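Local coordinates for protein involved in catabolism of external DNA (Legionella pneumophila subsp. pneumophila, PDB 2OO3), which probably methylates N6 of adenine 2030 in 23S ribosomal RNA, using S-adenosyl-L-methionine as methyl donor, at residues 38-43 / 117-122. Residues are numbered along the deposited sequence; the frame is centred on the assembly and turned at random.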
loop_
_atom_site.group_PDB
_atom_site.type_symbol
_atom_site.label_atom_id
_atom_site.label_comp_id
_atom_site.label_asym_id
_atom_site.label_seq_id
_atom_site.Cartn_x
_atom_site.Cartn_y
_atom_site.Cartn_z
ATOM N N PHE A 38 -1.499 -9.531 13.168
ATOM C CA PHE A 38 -2.387 -8.374 13.215
ATOM C C PHE A 38 -2.166 -7.527 11.942
ATOM O O PHE A 38 -1.026 -7.134 11.640
ATOM C CB PHE A 38 -2.034 -7.528 14.448
ATOM C CG PHE A 38 -2.910 -6.329 14.643
ATOM C CD1 PHE A 38 -4.292 -6.458 14.648
ATOM C CD2 PHE A 38 -2.354 -5.080 14.866
ATOM C CE1 PHE A 38 -5.114 -5.379 14.854
ATOM C CE2 PHE A 38 -3.197 -3.954 15.069
ATOM C CZ PHE A 38 -4.564 -4.108 15.047
ATOM N N TYR A 39 -3.239 -7.241 11.213
ATOM C CA TYR A 39 -3.125 -6.411 10.026
ATOM C C TYR A 39 -3.928 -5.142 10.300
ATOM O O TYR A 39 -5.130 -5.205 10.524
ATOM C CB TYR A 39 -3.665 -7.151 8.791
ATOM C CG TYR A 39 -3.730 -6.276 7.566
ATOM C CD1 TYR A 39 -2.567 -6.025 6.803
ATOM C CD2 TYR A 39 -4.930 -5.688 7.159
ATOM C CE1 TYR A 39 -2.610 -5.215 5.675
ATOM C CE2 TYR A 39 -4.984 -4.867 5.998
ATOM C CZ TYR A 39 -3.819 -4.641 5.285
ATOM O OH TYR A 39 -3.818 -3.856 4.154
ATOM N N LEU A 40 -3.243 -4.007 10.307
ATOM C CA LEU A 40 -3.881 -2.709 10.588
ATOM C C LEU A 40 -3.789 -1.748 9.396
ATOM O O LEU A 40 -2.672 -1.450 8.919
ATOM C CB LEU A 40 -3.237 -2.073 11.846
ATOM C CG LEU A 40 -3.593 -0.619 12.173
ATOM C CD1 LEU A 40 -5.087 -0.514 12.488
ATOM C CD2 LEU A 40 -2.780 -0.193 13.349
ATOM N N GLU A 41 -4.945 -1.268 8.916
ATOM C CA GLU A 41 -4.972 -0.182 7.952
ATOM C C GLU A 41 -5.479 1.080 8.578
ATOM O O GLU A 41 -6.554 1.094 9.176
ATOM C CB GLU A 41 -5.835 -0.503 6.732
ATOM C CG GLU A 41 -5.202 -1.437 5.736
ATOM C CD GLU A 41 -6.126 -1.679 4.543
ATOM O OE1 GLU A 41 -6.048 -2.739 3.886
ATOM O OE2 GLU A 41 -6.953 -0.787 4.288
ATOM N N THR A 42 -4.722 2.163 8.408
ATOM C CA THR A 42 -5.088 3.468 8.985
ATOM C C THR A 42 -6.101 4.225 8.086
ATOM O O THR A 42 -6.880 5.038 8.563
ATOM C CB THR A 42 -3.802 4.349 9.174
ATOM O OG1 THR A 42 -3.031 4.296 7.965
ATOM C CG2 THR A 42 -2.883 3.823 10.301
ATOM N N HIS A 43 -6.080 3.981 6.778
ATOM C CA HIS A 43 -6.938 4.718 5.839
ATOM C C HIS A 43 -7.514 3.688 4.848
ATOM O O HIS A 43 -6.997 3.554 3.707
ATOM C CB HIS A 43 -6.141 5.753 5.020
ATOM C CG HIS A 43 -5.447 6.821 5.813
ATOM N ND1 HIS A 43 -4.268 6.602 6.492
ATOM C CD2 HIS A 43 -5.730 8.140 5.970
ATOM C CE1 HIS A 43 -3.869 7.733 7.063
ATOM N NE2 HIS A 43 -4.744 8.679 6.771
ATOM N N TYR A 117 -7.833 -5.141 11.085
ATOM C CA TYR A 117 -8.454 -4.014 11.688
ATOM C C TYR A 117 -8.397 -2.853 10.684
ATOM O O TYR A 117 -7.308 -2.340 10.342
ATOM C CB TYR A 117 -7.690 -3.693 12.955
ATOM C CG TYR A 117 -8.400 -2.771 13.881
ATOM C CD1 TYR A 117 -8.914 -3.241 15.108
ATOM C CD2 TYR A 117 -8.548 -1.415 13.570
ATOM C CE1 TYR A 117 -9.546 -2.375 15.984
ATOM C CE2 TYR A 117 -9.179 -0.551 14.444
ATOM C CZ TYR A 117 -9.668 -1.044 15.639
ATOM O OH TYR A 117 -10.260 -0.199 16.505
ATOM N N LEU A 118 -9.565 -2.439 10.205
ATOM C CA LEU A 118 -9.634 -1.471 9.122
ATOM C C LEU A 118 -10.265 -0.182 9.623
ATOM O O LEU A 118 -11.356 -0.218 10.205
ATOM C CB LEU A 118 -10.489 -2.027 7.978
ATOM C CG LEU A 118 -10.109 -3.428 7.457
ATOM C CD1 LEU A 118 -11.115 -3.975 6.428
ATOM C CD2 LEU A 118 -8.616 -3.453 6.902
ATOM N N CYS A 119 -9.608 0.945 9.375
ATOM C CA CYS A 119 -10.099 2.246 9.880
ATOM C C CYS A 119 -10.476 3.127 8.715
ATOM O O CYS A 119 -9.712 3.234 7.751
ATOM C CB CYS A 119 -9.027 2.987 10.691
ATOM S SG CYS A 119 -8.388 2.073 12.156
ATOM N N GLU A 120 -11.612 3.799 8.822
ATOM C CA GLU A 120 -11.980 4.779 7.816
ATOM C C GLU A 120 -12.731 5.945 8.458
ATOM O O GLU A 120 -13.736 5.744 9.125
ATOM C CB GLU A 120 -12.825 4.137 6.685
ATOM C CG GLU A 120 -13.403 5.152 5.656
ATOM C CD GLU A 120 -12.331 6.081 5.042
ATOM O OE1 GLU A 120 -11.179 5.629 4.757
ATOM O OE2 GLU A 120 -12.652 7.280 4.849
ATOM N N LEU A 121 -12.268 7.153 8.180
ATOM C CA LEU A 121 -12.852 8.357 8.772
ATOM C C LEU A 121 -14.135 8.858 8.069
ATOM O O LEU A 121 -15.068 9.336 8.726
ATOM C CB LEU A 121 -11.776 9.440 8.776
ATOM C CG LEU A 121 -11.888 10.639 9.705
ATOM C CD1 LEU A 121 -11.870 10.189 11.129
ATOM C CD2 LEU A 121 -10.768 11.602 9.417
ATOM N N HIS A 122 -14.195 8.772 6.739
ATOM C CA HIS A 122 -15.363 9.297 6.019
ATOM C C HIS A 122 -16.597 8.376 6.145
ATOM O O HIS A 122 -16.510 7.169 5.868
ATOM C CB HIS A 122 -15.027 9.569 4.540
ATOM C CG HIS A 122 -16.119 10.284 3.801
ATOM N ND1 HIS A 122 -15.918 11.486 3.153
ATOM C CD2 HIS A 122 -17.427 9.977 3.625
ATOM C CE1 HIS A 122 -17.060 11.889 2.618
ATOM N NE2 HIS A 122 -17.991 10.992 2.894
#
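The Tyr117 ring meets Leu40 obliquely, CD1 of Leu40 standing 3.7 Å from Tyr117 CD2, while Cys119 SG lies in its plane at the edge. Phe38, its CG anti to its own backbone N (chi1 -178°), runs beside Tyr117 and brings CE1 to 3.6 Å from Tyr117 CB. On the other face of the sheet, Leu118 CD2 approaches the edge of the Tyr39 ring, 4.0 Å from CE2, and packs alongside the extended Glu41 chain, 3.9 Å from CD. Tyr39 OH donates to the anti side of Glu41 OE1 (2.5 Å), and Ser44 OG bonds to OE2, so both carboxylate oxygens of this buried acid are engaged.

The strands run parallel and are joined by Tyr117 N to Tyr39 O (2.8 Å), Glu41 N to Tyr117 O (3.0 Å) and a more bent Cys119 N to Glu41 O (3.1 Å). Just past the bonded pairs come His43 and Glu120, both predicted to bind S-adenosyl-L-methionine; Glu120 OE1 takes the N-H of Gly45 and OE2 that of His122. The C-terminal ends of the parallel strands form the cofactor site in Rossmann-like methyltransferases. Strand 38-41 sits between 115-119 and 161-165; helix 146-153 covers the Leu40 and Tyr117 face, and helix 102-109 packs on Tyr39, Glu41 and Leu118.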